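Local coordinates for proteasome accessory factor B/C (PafBC) (Paenarthrobacter aurescens, PDB 6SJ9), which acts as a transcriptional regulator of the bacterial DNA damage response, carrying winged helix-turn-helix, WYL and WCX domains in a single chain, at residues A[96-101]-A[400-405]; A[104-109]-A[140-145]; A[253-258]-A[296-301]; A[259-264]-A[393-398]. One frame throughout, in Å; residues are numbered along the deposited sequence.

Followed from the N terminus, the chain opens contact 1 at residues 96-101 and contact 2 at 104-109, both on helix 95-118. Contact 2 closes first, at 140-145, tying that helix to the loop ahead of helix 147-159. Contacts 3 and 4 then start side by side, at 253-258 and 259-264, around helix 257-261. Contact 3 closes at 296-301, inside the same WCX domain, while contact 4 runs on to 393-398 in the PafC helix-turn-helix region, so the two cross. Contact 1 closes last, at 400-405, and its loop encloses the other three. Contact 4 touches all of them: Arg142 of contact 2, for instance, packs on Pro394.

Contact 1. Residues A[96-101]-A[400-405]; sequences AESTVL and DLLDIQ
Ser98 and Leu401 are the closest backbone pair, their CA atoms 6.7 Å apart, where one face of helix 95-118 meets the irregular chain leading into strand 404-407. The fit is tightest at Ser98. Its OG lies 3.1 Å from Leu401 CG, and its CB comes within 3.5 Å of the same carbon, closer than usual for two carbons, so the serine is pressed against the fork of the leucine. The hydroxyl lies beside its own backbone N (chi1 -54°), from where it bonds to Thr94 O, just ahead of the helix. A water finishes the junction by donating to Ser98 OG at 3.0 Å and to Leu401 O at 2.6 Å, bridging helix and loop. One residue on, Leu402 crosses Thr99 at about a right angle: CD1 rests 3.6 Å from Thr99 OG1, a hydroxyl already bonded to Pro95 O, while CD2 lies 3.7 Å from Ser98 CB. Replacing Leu401 by an alanine would probably open a gap over Ser98 and leave Leu93, which the leucine also touches, with less apolar cover. Beyond Leu402 the chain enters strand 404-407, which pairs antiparallel with 410-413 after the helices of the PafC domain; the contact thus joins helix 95-118 to the chain entering a beta hairpin consistent with the wing of a winged helix-turn-helix.

Contact 2. Residues A[104-109]-A[140-145]; sequences AAQLWE and QPRIKP
Glu109 on helix 95-118 and Arg142 in the loop before helix 147-159 form a side-on salt bridge, in which two nitrogens of one arginine grip a single carboxylate oxygen. Arg142 NH1 reaches Glu109 OE2 at 2.8 Å and Arg142 NE reaches the same oxygen at 3.0 Å. Both bonds lie in the guanidinium plane, yet both arrive on one face of the carboxylate: NE from the syn side, moderately out of plane, and NH1 from well above. The two planes stand 84° apart, so this is no flat, two-oxygen pairing. Glu109 extends straight outward, with CG anti to the backbone N (chi1 167°), whereas Arg142 bends at chi2 and chi3 to turn the NE edge of its head toward the helix. Packing continues beside Gln106, whose CG touches the guanidinium near its plane; the amide beyond it turns away to bond through NE2 to Ile387 O. The remaining nitrogen of the arginine, NH2, has a weak bond to Ser391 O. The contact as a whole lies at the surface, its touching residues partly exposed, and it slackens away from this grip. Lys144 NZ is 7.0 Å from Glu109 OE2, so any pull on the glutamate is probably slight; its long, weak ion partner is Asp602. Gln140 meets the helix only slackly, its backbone O lying 4.2 Å from Glu109 OE1.

Contact 3. Residues A[253-258]-A[296-301]; sequences KDKLLA and GPHVKV
Lys255 and Leu256 lean on His298 inside the WCX domain, whose four strands, in the order 2-3-1-4 with helices 257-261 and 285-294 in the two crossovers, form a ferredoxin-like beta-alpha-beta-beta-alpha-beta fold. The first segment leaves strand 245-252, and its first residue to touch is Lys255. Its chain bends repeatedly to bring CE within 3.8 Å of His298 NE2, approaching the imidazole obliquely. Lys255 NZ stays 4.3 Å from that nitrogen; if the histidine were protonated, this nearness would probably be unfavourable, although Asp132 lies near the lysine as a long, weak ion partner. Leu256 follows at the N-cap of helix 257-261 with left-handed backbone angles, and it carries the apolar half of the contact. Its CD2 rests 3.8 Å from His298 CB, while CD1 sits 3.6 Å from His298 O, so the fork of the leucine straddles the base of the histidine. An alanine here is likely to uncover the histidine CB and leave a gap beside Val299. The ring itself is fixed from outside: ND1 bonds to Asp252 OD2, NE2 bonds weakly to Val133 O, and Trp654 meets it edge-to-face. Past the histidine the chain enters edge strand 299-303, where the apolar contact ends with Leu256 CD1 4.0 Å from Val299 CB.

Contact 4. Residues A[259-264]-A[393-398]; sequences LRKKAT and LPEGYP
Lys261 and Glu395 make a long salt bridge at the surface, a sparse charge-to-charge link between the short helix 257-261, in the ferredoxin-like WCX domain, and a type II beta turn in the PafC helix-turn-helix region. It is the one link between these two segments, and it buries little: the nearest CA atoms, those of Lys261 and Gly396, are 10.3 Å apart, so the gap is spanned by side chains alone. The type II turn presents Glu395. Glu395 and Gly396 are its two central residues, the glycine taking positive phi (76°), and Tyr397 N closes it by bonding to Pro394 O at 3.1 Å. Pro394 anchors the turn on helix 95-118 through Leu102 and Ala105. Lys261 supplies an arm extended beyond CG. Glu395 comes across it at about a right angle; CG starts anti to the backbone N (chi1 -161°), and a bend at chi2 then swings the carboxylate round to the lysine. Ala258, one turn earlier on the helix, also packs against Glu395 OE1, and Gln140 touches the glutamate from another loop. The contact buries this oxygen, which has no hydrogen-bond partner in the model. The attraction is therefore probably electrostatic, without the directional hold of a hydrogen bond. The approach is loose, with Lys261 NZ 3.9 Å from Glu395 OE1 and Lys261 CD 4.1 Å from the same oxygen.

Contact 1. Residues A[96-101]-A[400-405]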
loop_
_atom_site.group_PDB
_atom_site.type_symbol
_atom_site.label_atom_id
_atom_site.label_comp_id
_atom_site.label_asym_id
_atom_site.label_seq_id
_atom_site.Cartn_x
_atom_site.Cartn_y
_atom_site.Cartn_z
ATOM N N ALA A 96 -6.760 -15.327 3.006
ATOM C CA ALA A 96 -6.732 -14.957 1.605
ATOM C C ALA A 96 -7.356 -13.572 1.408
ATOM O O ALA A 96 -6.716 -12.670 0.854
ATOM C CB ALA A 96 -7.435 -16.014 0.745
ATOM N N GLU A 97 -8.585 -13.373 1.904
ATOM C CA GLU A 97 -9.248 -12.075 1.783
ATOM C C GLU A 97 -8.410 -10.937 2.346
ATOM O O GLU A 97 -8.397 -9.836 1.791
ATOM C CB GLU A 97 -10.597 -12.089 2.502
ATOM C CG GLU A 97 -11.568 -12.979 1.850
ATOM C CD GLU A 97 -12.860 -13.151 2.689
ATOM O OE1 GLU A 97 -12.819 -12.929 3.910
ATOM O OE2 GLU A 97 -13.886 -13.535 2.092
ATOM N N SER A 98 -7.793 -11.155 3.509
ATOM C CA SER A 98 -6.974 -10.136 4.130
ATOM C C SER A 98 -5.750 -9.804 3.300
ATOM O O SER A 98 -5.320 -8.645 3.284
ATOM C CB SER A 98 -6.525 -10.623 5.508
ATOM O OG SER A 98 -7.652 -11.008 6.289
ATOM N N THR A 99 -5.174 -10.803 2.613
ATOM C CA THR A 99 -3.998 -10.521 1.795
ATOM C C THR A 99 -4.372 -9.723 0.548
ATOM O O THR A 99 -3.705 -8.748 0.224
ATOM C CB THR A 99 -3.298 -11.827 1.394
ATOM O OG1 THR A 99 -3.071 -12.618 2.562
ATOM C CG2 THR A 99 -1.966 -11.541 0.698
ATOM N N VAL A 100 -5.480 -10.076 -0.109
ATOM C CA VAL A 100 -5.966 -9.285 -1.233
ATOM C C VAL A 100 -6.215 -7.858 -0.794
ATOM O O VAL A 100 -5.792 -6.891 -1.440
ATOM C CB VAL A 100 -7.262 -9.887 -1.783
ATOM C CG1 VAL A 100 -7.872 -8.884 -2.851
ATOM C CG2 VAL A 100 -7.008 -11.233 -2.343
ATOM N N LEU A 101 -6.864 -7.718 0.354
ATOM C CA LEU A 101 -7.175 -6.403 0.887
ATOM C C LEU A 101 -5.920 -5.578 1.093
ATOM O O LEU A 101 -5.964 -4.346 1.051
ATOM C CB LEU A 101 -7.940 -6.589 2.186
ATOM C CG LEU A 101 -8.711 -5.384 2.627
ATOM C CD1 LEU A 101 -9.731 -5.114 1.575
ATOM C CD2 LEU A 101 -9.321 -5.734 3.915
ATOM N N ASP A 400 -3.663 -6.614 13.125
ATOM C CA ASP A 400 -3.805 -7.933 13.732
ATOM C C ASP A 400 -4.510 -8.903 12.791
ATOM O O ASP A 400 -5.368 -9.675 13.214
ATOM C CB ASP A 400 -4.544 -7.834 15.070
ATOM C CG ASP A 400 -5.845 -7.002 14.993
ATOM O OD1 ASP A 400 -6.346 -6.733 13.880
ATOM O OD2 ASP A 400 -6.389 -6.642 16.067
ATOM N N LEU A 401 -4.222 -8.825 11.494
ATOM C CA LEU A 401 -4.882 -9.684 10.515
ATOM C C LEU A 401 -4.030 -10.814 9.919
ATOM O O LEU A 401 -4.566 -11.898 9.681
ATOM C CB LEU A 401 -5.431 -8.789 9.390
ATOM C CG LEU A 401 -6.709 -9.106 8.606
ATOM C CD1 LEU A 401 -7.844 -9.495 9.538
ATOM C CD2 LEU A 401 -7.132 -7.941 7.688
ATOM N N LEU A 402 -2.729 -10.605 9.634
ATOM C CA LEU A 402 -1.882 -11.596 8.952
ATOM C C LEU A 402 -0.733 -12.112 9.814
ATOM O O LEU A 402 0.141 -11.340 10.220
ATOM C CB LEU A 402 -1.310 -11.030 7.656
ATOM C CG LEU A 402 -2.410 -10.843 6.624
ATOM C CD1 LEU A 402 -1.837 -10.615 5.283
ATOM C CD2 LEU A 402 -3.296 -12.053 6.627
ATOM N N ASP A 403 -0.670 -13.426 9.995
ATOM C CA ASP A 403 0.527 -14.058 10.545
ATOM C C ASP A 403 1.297 -14.673 9.388
ATOM O O ASP A 403 0.809 -15.610 8.744
ATOM C CB ASP A 403 0.219 -15.162 11.566
ATOM C CG ASP A 403 -0.386 -14.645 12.855
ATOM O OD1 ASP A 403 -0.705 -15.494 13.720
ATOM O OD2 ASP A 403 -0.561 -13.411 12.998
ATOM N N ILE A 404 2.521 -14.190 9.189
ATOM C CA ILE A 404 3.393 -14.578 8.084
ATOM C C ILE A 404 4.642 -15.269 8.637
ATOM O O ILE A 404 5.256 -14.769 9.597
ATOM C CB ILE A 404 3.786 -13.350 7.249
ATOM C CG1 ILE A 404 2.499 -12.723 6.712
ATOM C CG2 ILE A 404 4.670 -13.792 6.085
ATOM C CD1 ILE A 404 2.622 -11.324 6.254
ATOM N N GLN A 405 4.977 -16.435 8.053
ATOM C CA GLN A 405 6.240 -17.152 8.255
ATOM C C GLN A 405 6.977 -17.224 6.906
ATOM O O GLN A 405 6.404 -17.639 5.887
ATOM C CB GLN A 405 6.079 -18.601 8.738
ATOM C CG GLN A 405 5.572 -18.793 10.139
ATOM C CD GLN A 405 4.122 -18.333 10.288
ATOM O OE1 GLN A 405 3.789 -17.705 11.265
ATOM N NE2 GLN A 405 3.261 -18.658 9.317
HETATM O O HOH W 1 -6.809 -12.635 8.654
#

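Contact 2. Residues A[104-109]-A[140-145]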
loop_
_atom_site.group_PDB
_atom_site.type_symbol
_atom_site.label_atom_id
_atom_site.label_comp_id
_atom_site.label_asym_id
_atom_site.label_seq_id
_atom_site.Cartn_x
_atom_site.Cartn_y
_atom_site.Cartn_z
ATOM N N ALA A 104 -4.957 -4.070 -2.163
ATOM C CA ALA A 104 -5.900 -3.005 -2.443
ATOM C C ALA A 104 -5.543 -1.729 -1.677
ATOM O O ALA A 104 -5.658 -0.627 -2.203
ATOM C CB ALA A 104 -7.317 -3.474 -2.057
ATOM N N ALA A 105 -5.145 -1.862 -0.425
ATOM C CA ALA A 105 -4.799 -0.681 0.362
ATOM C C ALA A 105 -3.590 0.005 -0.213
ATOM O O ALA A 105 -3.489 1.242 -0.165
ATOM C CB ALA A 105 -4.542 -1.089 1.839
ATOM N N GLN A 106 -2.668 -0.778 -0.804
ATOM C CA GLN A 106 -1.536 -0.150 -1.447
ATOM C C GLN A 106 -1.965 0.622 -2.671
ATOM O O GLN A 106 -1.394 1.694 -2.981
ATOM C CB GLN A 106 -0.494 -1.195 -1.842
ATOM C CG GLN A 106 0.225 -1.839 -0.668
ATOM C CD GLN A 106 1.385 -2.770 -1.141
ATOM O OE1 GLN A 106 2.355 -2.310 -1.798
ATOM N NE2 GLN A 106 1.303 -4.052 -0.783
ATOM N N LEU A 107 -2.939 0.091 -3.428
ATOM C CA LEU A 107 -3.364 0.870 -4.599
ATOM C C LEU A 107 -4.033 2.166 -4.180
ATOM O O LEU A 107 -3.830 3.200 -4.808
ATOM C CB LEU A 107 -4.310 0.054 -5.478
ATOM C CG LEU A 107 -3.711 -1.249 -6.056
ATOM C CD1 LEU A 107 -4.641 -1.736 -7.132
ATOM C CD2 LEU A 107 -2.234 -1.122 -6.644
ATOM N N TRP A 108 -4.876 2.107 -3.138
ATOM C CA TRP A 108 -5.596 3.293 -2.693
ATOM C C TRP A 108 -4.603 4.391 -2.327
ATOM O O TRP A 108 -4.772 5.566 -2.685
ATOM C CB TRP A 108 -6.476 2.960 -1.471
ATOM C CG TRP A 108 -6.792 4.238 -0.733
ATOM C CD1 TRP A 108 -6.257 4.661 0.439
ATOM C CD2 TRP A 108 -7.706 5.266 -1.153
ATOM N NE1 TRP A 108 -6.775 5.888 0.778
ATOM C CE2 TRP A 108 -7.671 6.277 -0.180
ATOM C CE3 TRP A 108 -8.531 5.431 -2.273
ATOM C CZ2 TRP A 108 -8.428 7.448 -0.272
ATOM C CZ3 TRP A 108 -9.311 6.600 -2.372
ATOM C CH2 TRP A 108 -9.249 7.599 -1.366
ATOM N N GLU A 109 -3.569 4.007 -1.572
ATOM C CA GLU A 109 -2.577 4.964 -1.117
ATOM C C GLU A 109 -1.942 5.678 -2.294
ATOM O O GLU A 109 -1.825 6.908 -2.276
ATOM C CB GLU A 109 -1.535 4.236 -0.255
ATOM C CG GLU A 109 -0.290 5.042 0.026
ATOM C CD GLU A 109 0.524 4.462 1.175
ATOM O OE1 GLU A 109 0.001 4.289 2.299
ATOM O OE2 GLU A 109 1.691 4.135 0.938
ATOM N N GLN A 140 -0.915 7.430 5.986
ATOM C CA GLN A 140 0.031 7.548 7.079
ATOM C C GLN A 140 1.402 7.200 6.530
ATOM O O GLN A 140 1.502 6.596 5.456
ATOM C CB GLN A 140 -0.366 6.598 8.218
ATOM C CG GLN A 140 -0.113 5.161 7.895
ATOM C CD GLN A 140 -0.675 4.205 8.925
ATOM O OE1 GLN A 140 -1.259 4.621 9.926
ATOM N NE2 GLN A 140 -0.470 2.917 8.700
ATOM N N PRO A 141 2.483 7.559 7.230
ATOM C CA PRO A 141 3.811 7.135 6.774
ATOM C C PRO A 141 3.889 5.618 6.700
ATOM O O PRO A 141 3.278 4.895 7.484
ATOM C CB PRO A 141 4.750 7.695 7.844
ATOM C CG PRO A 141 3.980 8.845 8.414
ATOM C CD PRO A 141 2.565 8.442 8.404
ATOM N N ARG A 142 4.616 5.129 5.725
ATOM C CA ARG A 142 4.679 3.697 5.510
ATOM C C ARG A 142 5.850 3.146 6.315
ATOM O O ARG A 142 7.015 3.480 6.056
ATOM C CB ARG A 142 4.810 3.382 4.024
ATOM C CG ARG A 142 4.644 1.905 3.771
ATOM C CD ARG A 142 3.192 1.526 3.913
ATOM N NE ARG A 142 2.414 1.898 2.740
ATOM C CZ ARG A 142 1.663 1.035 2.067
ATOM N NH1 ARG A 142 0.975 1.439 1.009
ATOM N NH2 ARG A 142 1.628 -0.241 2.444
ATOM N N ILE A 143 5.535 2.345 7.320
ATOM C CA ILE A 143 6.534 1.742 8.172
ATOM C C ILE A 143 6.706 0.318 7.719
ATOM O O ILE A 143 5.771 -0.476 7.798
ATOM C CB ILE A 143 6.157 1.777 9.645
ATOM C CG1 ILE A 143 5.760 3.197 10.058
ATOM C CG2 ILE A 143 7.361 1.196 10.449
ATOM C CD1 ILE A 143 6.862 4.175 10.119
ATOM N N LYS A 144 7.865 -0.014 7.188
ATOM C CA LYS A 144 8.020 -1.364 6.688
ATOM C C LYS A 144 9.396 -1.856 7.072
ATOM O O LYS A 144 10.273 -1.051 7.384
ATOM C CB LYS A 144 7.772 -1.363 5.172
ATOM C CG LYS A 144 8.824 -0.691 4.386
ATOM C CD LYS A 144 8.865 -1.192 2.946
ATOM C CE LYS A 144 8.715 -0.008 2.004
ATOM N NZ LYS A 144 7.373 0.141 1.326
ATOM N N PRO A 145 9.601 -3.171 7.134
ATOM C CA PRO A 145 10.952 -3.668 7.410
ATOM C C PRO A 145 11.835 -3.291 6.234
ATOM O O PRO A 145 11.382 -3.282 5.090
ATOM C CB PRO A 145 10.763 -5.180 7.523
ATOM C CG PRO A 145 9.575 -5.464 6.635
ATOM C CD PRO A 145 8.648 -4.265 6.888
#

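Contact 3. Residues A[253-258]-A[296-301]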
loop_
_atom_site.group_PDB
_atom_site.type_symbol
_atom_site.label_atom_id
_atom_site.label_comp_id
_atom_site.label_asym_id
_atom_site.label_seq_id
_atom_site.Cartn_x
_atom_site.Cartn_y
_atom_site.Cartn_z
ATOM N N LYS A 253 -1.655 22.527 15.598
ATOM C CA LYS A 253 -3.088 22.449 15.349
ATOM C C LYS A 253 -3.383 22.274 13.869
ATOM O O LYS A 253 -2.636 22.736 13.007
ATOM C CB LYS A 253 -3.782 23.704 15.863
ATOM C CG LYS A 253 -3.883 23.743 17.366
ATOM C CD LYS A 253 -4.700 24.899 17.838
ATOM C CE LYS A 253 -4.884 24.853 19.353
ATOM N NZ LYS A 253 -6.126 24.133 19.776
ATOM N N ASP A 254 -4.439 21.517 13.581
ATOM C CA ASP A 254 -4.893 21.252 12.217
ATOM C C ASP A 254 -3.877 20.470 11.381
ATOM O O ASP A 254 -3.939 20.501 10.146
ATOM C CB ASP A 254 -5.297 22.545 11.506
ATOM C CG ASP A 254 -6.387 23.294 12.250
ATOM O OD1 ASP A 254 -7.459 22.688 12.454
ATOM O OD2 ASP A 254 -6.177 24.468 12.639
ATOM N N LYS A 255 -2.948 19.751 12.013
ATOM C CA LYS A 255 -1.967 18.950 11.289
ATOM C C LYS A 255 -1.944 17.518 11.812
ATOM O O LYS A 255 -2.420 17.220 12.910
ATOM C CB LYS A 255 -0.561 19.551 11.379
ATOM C CG LYS A 255 -0.403 20.870 10.660
ATOM C CD LYS A 255 -0.668 20.682 9.167
ATOM C CE LYS A 255 0.377 21.400 8.337
ATOM N NZ LYS A 255 0.542 22.784 8.855
ATOM N N LEU A 256 -1.394 16.621 10.991
ATOM C CA LEU A 256 -1.142 15.240 11.386
ATOM C C LEU A 256 -2.463 14.508 11.657
ATOM O O LEU A 256 -2.773 14.074 12.773
ATOM C CB LEU A 256 -0.214 15.207 12.606
ATOM C CG LEU A 256 1.022 16.111 12.536
ATOM C CD1 LEU A 256 1.968 15.807 13.677
ATOM C CD2 LEU A 256 1.729 15.974 11.208
ATOM N N LEU A 257 -3.257 14.387 10.594
ATOM C CA LEU A 257 -4.608 13.856 10.750
ATOM C C LEU A 257 -4.586 12.378 11.094
ATOM O O LEU A 257 -5.321 11.937 11.982
ATOM C CB LEU A 257 -5.468 14.138 9.510
ATOM C CG LEU A 257 -6.154 15.518 9.453
ATOM C CD1 LEU A 257 -7.331 15.547 10.442
ATOM C CD2 LEU A 257 -5.238 16.710 9.723
ATOM N N ALA A 258 -3.763 11.591 10.403
ATOM C CA ALA A 258 -3.693 10.173 10.745
ATOM C C ALA A 258 -3.291 9.985 12.202
ATOM O O ALA A 258 -3.837 9.120 12.901
ATOM C CB ALA A 258 -2.711 9.446 9.830
ATOM N N GLY A 296 8.512 15.649 11.304
ATOM C CA GLY A 296 9.423 16.760 11.533
ATOM C C GLY A 296 9.046 17.768 12.617
ATOM O O GLY A 296 8.864 17.429 13.795
ATOM N N PRO A 297 9.003 19.056 12.249
ATOM C CA PRO A 297 8.671 20.084 13.247
ATOM C C PRO A 297 7.203 20.105 13.644
ATOM O O PRO A 297 6.872 20.777 14.610
ATOM C CB PRO A 297 9.065 21.387 12.547
ATOM C CG PRO A 297 8.783 21.079 11.103
ATOM C CD PRO A 297 9.171 19.634 10.900
ATOM N N HIS A 298 6.321 19.361 12.975
ATOM C CA HIS A 298 4.917 19.355 13.375
ATOM C C HIS A 298 4.658 18.633 14.690
ATOM O O HIS A 298 3.531 18.671 15.179
ATOM C CB HIS A 298 4.067 18.720 12.285
ATOM C CG HIS A 298 4.057 19.484 11.004
ATOM N ND1 HIS A 298 4.265 20.851 10.947
ATOM C CD2 HIS A 298 3.880 19.073 9.723
ATOM C CE1 HIS A 298 4.208 21.247 9.686
ATOM N NE2 HIS A 298 3.971 20.187 8.924
ATOM N N VAL A 299 5.656 18.001 15.288
ATOM C CA VAL A 299 5.453 17.231 16.507
ATOM C C VAL A 299 6.710 17.326 17.352
ATOM O O VAL A 299 7.830 17.384 16.833
ATOM C CB VAL A 299 5.072 15.751 16.197
ATOM C CG1 VAL A 299 6.167 15.016 15.366
ATOM C CG2 VAL A 299 4.782 14.978 17.484
ATOM N N LYS A 300 6.505 17.355 18.656
ATOM C CA LYS A 300 7.551 17.178 19.643
ATOM C C LYS A 300 7.114 16.086 20.602
ATOM O O LYS A 300 5.976 16.103 21.079
ATOM C CB LYS A 300 7.824 18.474 20.443
ATOM C CG LYS A 300 8.853 18.288 21.544
ATOM C CD LYS A 300 8.914 19.538 22.430
ATOM C CE LYS A 300 10.042 19.501 23.451
ATOM N NZ LYS A 300 9.966 20.687 24.405
ATOM N N VAL A 301 7.980 15.107 20.824
ATOM C CA VAL A 301 7.747 14.113 21.864
ATOM C C VAL A 301 8.064 14.769 23.205
ATOM O O VAL A 301 9.194 15.220 23.427
ATOM C CB VAL A 301 8.621 12.868 21.659
ATOM C CG1 VAL A 301 8.433 11.896 22.818
ATOM C CG2 VAL A 301 8.316 12.189 20.342
#

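Contact 4. Residues A[259-264]-A[393-398]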
loop_
_atom_site.group_PDB
_atom_site.type_symbol
_atom_site.label_atom_id
_atom_site.label_comp_id
_atom_site.label_asym_id
_atom_site.label_seq_id
_atom_site.Cartn_x
_atom_site.Cartn_y
_atom_site.Cartn_z
ATOM N N LEU A 259 -2.372 10.819 12.690
ATOM C CA LEU A 259 -1.941 10.710 14.077
ATOM C C LEU A 259 -3.078 11.050 15.025
ATOM O O LEU A 259 -3.298 10.343 16.008
ATOM C CB LEU A 259 -0.740 11.627 14.330
ATOM C CG LEU A 259 -0.111 11.507 15.715
ATOM C CD1 LEU A 259 0.347 10.046 15.911
ATOM C CD2 LEU A 259 1.013 12.517 15.923
ATOM N N ARG A 260 -3.858 12.082 14.716
ATOM C CA ARG A 260 -4.937 12.484 15.623
ATOM C C ARG A 260 -6.030 11.432 15.694
ATOM O O ARG A 260 -6.720 11.325 16.710
ATOM C CB ARG A 260 -5.515 13.834 15.202
ATOM C CG ARG A 260 -4.629 15.011 15.525
ATOM C CD ARG A 260 -5.024 16.270 14.807
ATOM N NE ARG A 260 -4.239 17.407 15.302
ATOM C CZ ARG A 260 -4.639 18.163 16.319
ATOM N NH1 ARG A 260 -5.801 17.898 16.914
ATOM N NH2 ARG A 260 -3.893 19.178 16.757
ATOM N N LYS A 261 -6.180 10.637 14.634
ATOM C CA LYS A 261 -7.119 9.521 14.654
ATOM C C LYS A 261 -6.788 8.540 15.776
ATOM O O LYS A 261 -7.679 7.874 16.299
ATOM C CB LYS A 261 -7.077 8.846 13.279
ATOM C CG LYS A 261 -8.061 9.470 12.297
ATOM C CD LYS A 261 -8.151 8.762 10.947
ATOM C CE LYS A 261 -8.877 9.703 9.944
ATOM N NZ LYS A 261 -8.626 9.435 8.471
ATOM N N LYS A 262 -5.522 8.449 16.170
ATOM C CA LYS A 262 -5.087 7.536 17.225
ATOM C C LYS A 262 -5.122 8.141 18.632
ATOM O O LYS A 262 -4.774 7.442 19.592
ATOM C CB LYS A 262 -3.671 7.021 16.941
ATOM C CG LYS A 262 -3.571 6.164 15.751
ATOM C CD LYS A 262 -2.211 5.459 15.686
ATOM C CE LYS A 262 -1.037 6.433 15.816
ATOM N NZ LYS A 262 0.286 5.747 15.597
ATOM N N ALA A 263 -5.490 9.411 18.786
ATOM C CA ALA A 263 -5.284 10.098 20.054
ATOM C C ALA A 263 -6.300 9.666 21.116
ATOM O O ALA A 263 -7.513 9.720 20.893
ATOM C CB ALA A 263 -5.346 11.605 19.832
ATOM N N THR A 264 -5.795 9.281 22.295
ATOM C CA THR A 264 -6.648 8.929 23.431
ATOM C C THR A 264 -7.120 10.150 24.199
ATOM O O THR A 264 -8.126 10.074 24.915
ATOM C CB THR A 264 -5.906 8.022 24.408
ATOM O OG1 THR A 264 -4.756 8.716 24.901
ATOM C CG2 THR A 264 -5.450 6.721 23.732
ATOM N N LEU A 393 1.640 -2.117 6.558
ATOM C CA LEU A 393 0.187 -2.043 6.543
ATOM C C LEU A 393 -0.197 -0.594 6.283
ATOM O O LEU A 393 0.215 0.288 7.053
ATOM C CB LEU A 393 -0.402 -2.541 7.868
ATOM C CG LEU A 393 0.117 -3.950 8.230
ATOM C CD1 LEU A 393 -0.536 -4.496 9.465
ATOM C CD2 LEU A 393 -0.040 -4.966 7.081
ATOM N N PRO A 394 -0.904 -0.271 5.207
ATOM C CA PRO A 394 -1.342 1.116 5.025
ATOM C C PRO A 394 -2.291 1.532 6.146
ATOM O O PRO A 394 -2.792 0.720 6.937
ATOM C CB PRO A 394 -2.008 1.121 3.638
ATOM C CG PRO A 394 -1.384 -0.027 2.903
ATOM C CD PRO A 394 -1.120 -1.091 3.991
ATOM N N GLU A 395 -2.593 2.822 6.169
ATOM C CA GLU A 395 -3.561 3.290 7.140
ATOM C C GLU A 395 -4.937 2.749 6.791
ATOM O O GLU A 395 -5.259 2.496 5.627
ATOM C CB GLU A 395 -3.612 4.815 7.185
ATOM C CG GLU A 395 -4.241 5.314 8.476
ATOM C CD GLU A 395 -5.410 6.250 8.216
ATOM O OE1 GLU A 395 -5.225 7.480 8.349
ATOM O OE2 GLU A 395 -6.504 5.758 7.850
ATOM N N GLY A 396 -5.731 2.533 7.831
ATOM C CA GLY A 396 -7.034 1.949 7.687
ATOM C C GLY A 396 -7.020 0.455 7.453
ATOM O O GLY A 396 -8.100 -0.142 7.373
ATOM N N TYR A 397 -5.747 -0.202 7.258
ATOM C CA TYR A 397 -5.613 -1.656 7.197
ATOM C C TYR A 397 -5.250 -2.132 8.608
ATOM O O TYR A 397 -4.287 -1.617 9.189
ATOM C CB TYR A 397 -4.522 -2.085 6.197
ATOM C CG TYR A 397 -4.542 -3.589 5.934
ATOM C CD1 TYR A 397 -5.418 -4.138 4.999
ATOM C CD2 TYR A 397 -3.762 -4.467 6.693
ATOM C CE1 TYR A 397 -5.469 -5.514 4.781
ATOM C CE2 TYR A 397 -3.813 -5.847 6.488
ATOM C CZ TYR A 397 -4.683 -6.368 5.535
ATOM O OH TYR A 397 -4.756 -7.738 5.328
ATOM N N PRO A 398 -5.931 -3.124 9.178
ATOM C CA PRO A 398 -5.677 -3.487 10.588
ATOM C C PRO A 398 -4.389 -4.276 10.792
ATOM O O PRO A 398 -3.972 -5.056 9.932
ATOM C CB PRO A 398 -6.890 -4.344 10.957
ATOM C CG PRO A 398 -7.627 -4.574 9.626
ATOM C CD PRO A 398 -6.843 -4.054 8.507
#